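Side-chain contact in putative metal resistance protein (Proteus mirabilis, PDB 6C29), which forms the N-terminal periplasmic part of ScsB, whose tandem immunoglobulin-fold domain primes the disulfide isomerase ScsC, consistent with a protein-disulfide reductase role: residues A[196-199]-A[204-207]. Numbering follows the deposited sequence. Where two conformers were deposited one is given.
Sequences PQLT and HLSV
A beta hairpin built from strands 191-201 and 204-213 brings Thr199 and Ser206 together as an antiparallel hydrogen-bonded pair. Thr199 N donates to Ser206 O at 2.9 Å, and Ser206 N returns a bond of 2.8 Å to Thr199 O. Both backbone groups of each residue are thus spent on the other. One step on, Leu198 and Val207 form the non-hydrogen-bonded pair, where CA-H...O contacts fill in: Val207 CA lies 3.3 Å from Gln197 O, and Leu198 CA also points its hydrogen at Ser206 O.

The hairpin lies at one side of a four-stranded antiparallel sheet in the second immunoglobulin-like domain of the chain. Strand 191-201 is its outermost strand, and 204-213 runs between it and strand 166-173, where Leu205 and Val207 also pair through their backbones with Leu171 and Leu169. Leu198, Leu205 and Val207 share the apolar face. With CG anti to the backbone N (chi1 174°), Leu205 swings its CD1 methyl back toward the neighbouring strand, 4.1 Å from Leu198 CB, and the two leucines meet at a slant. The two branches of Val207 take separate partners: CG2 lies 4.2 Å from Leu198 CG, and CG1 lies 4.1 Å from Pro196 CB. Ile183 of strand 182-186 touches both Pro196 and Leu198, and Trp178 and Pro181 pack on Leu205. The side chains of Thr199 and Ser206 leave from the opposite face of the sheet.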
loop_
_atom_site.group_PDB
_atom_site.type_symbol
_atom_site.label_atom_id
_atom_site.label_comp_id
_atom_site.label_asym_id
_atom_site.label_seq_id
_atom_site.Cartn_x
_atom_site.Cartn_y
_atom_site.Cartn_z
ATOM N N PRO A 196 3.943 6.204 -15.132
ATOM C CA PRO A 196 2.869 7.089 -15.609
ATOM C C PRO A 196 3.410 8.408 -16.101
ATOM O O PRO A 196 4.303 8.956 -15.468
ATOM C CB PRO A 196 2.002 7.315 -14.369
ATOM C CG PRO A 196 2.320 6.206 -13.468
ATOM C CD PRO A 196 3.741 5.837 -13.710
ATOM N N GLN A 197 2.893 8.896 -17.232
ATOM C CA GLN A 197 3.205 10.241 -17.739
ATOM C C GLN A 197 2.041 11.173 -17.511
ATOM O O GLN A 197 0.968 10.946 -18.023
ATOM C CB GLN A 197 3.528 10.234 -19.226
ATOM C CG GLN A 197 4.700 9.361 -19.569
ATOM C CD GLN A 197 5.100 9.387 -21.040
ATOM O OE1 GLN A 197 4.619 10.201 -21.845
ATOM N NE2 GLN A 197 5.982 8.461 -21.398
ATOM N N LEU A 198 2.263 12.209 -16.723
ATOM C CA LEU A 198 1.217 13.126 -16.281
ATOM C C LEU A 198 1.375 14.492 -16.912
ATOM O O LEU A 198 2.473 15.037 -16.968
ATOM C CB LEU A 198 1.243 13.297 -14.761
ATOM C CG LEU A 198 0.695 12.126 -13.942
ATOM C CD1 LEU A 198 1.599 10.926 -14.042
ATOM C CD2 LEU A 198 0.525 12.549 -12.467
ATOM N N THR A 199 0.255 15.026 -17.392
ATOM C CA THR A 199 0.156 16.377 -17.929
ATOM C C THR A 199 -1.055 17.041 -17.375
ATOM O O THR A 199 -2.151 16.488 -17.480
ATOM C CB THR A 199 0.058 16.401 -19.452
ATOM O OG1 THR A 199 1.169 15.691 -20.002
ATOM C CG2 THR A 199 0.100 17.851 -19.952
ATOM N N HIS A 204 -7.708 19.801 -15.176
ATOM C CA HIS A 204 -7.625 18.604 -15.988
ATOM C C HIS A 204 -6.260 17.948 -15.888
ATOM O O HIS A 204 -5.217 18.584 -16.105
ATOM C CB HIS A 204 -7.943 18.952 -17.439
ATOM C CG HIS A 204 -7.788 17.815 -18.386
ATOM N ND1 HIS A 204 -8.594 16.699 -18.358
ATOM C CD2 HIS A 204 -6.880 17.604 -19.367
ATOM C CE1 HIS A 204 -8.187 15.849 -19.287
ATOM N NE2 HIS A 204 -7.153 16.376 -19.914
ATOM N N LEU A 205 -6.280 16.666 -15.530
ATOM C CA LEU A 205 -5.080 15.842 -15.480
ATOM C C LEU A 205 -5.178 14.675 -16.463
ATOM O O LEU A 205 -6.111 13.883 -16.380
ATOM C CB LEU A 205 -4.889 15.339 -14.055
ATOM C CG LEU A 205 -3.756 14.337 -13.789
ATOM C CD1 LEU A 205 -2.432 14.901 -14.120
ATOM C CD2 LEU A 205 -3.762 13.888 -12.343
ATOM N N SER A 206 -4.227 14.589 -17.379
ATOM C CA SER A 206 -4.142 13.492 -18.323
ATOM C C SER A 206 -2.992 12.582 -17.915
ATOM O O SER A 206 -1.917 13.054 -17.535
ATOM C CB SER A 206 -3.940 14.014 -19.748
ATOM O OG SER A 206 -3.815 12.940 -20.662
ATOM N N VAL A 207 -3.224 11.282 -17.982
ATOM C CA VAL A 207 -2.248 10.280 -17.632
ATOM C C VAL A 207 -2.123 9.267 -18.743
ATOM O O VAL A 207 -3.139 8.792 -19.253
ATOM C CB VAL A 207 -2.656 9.539 -16.347
ATOM C CG1 VAL A 207 -1.580 8.602 -15.897
ATOM C CG2 VAL A 207 -3.008 10.529 -15.218
#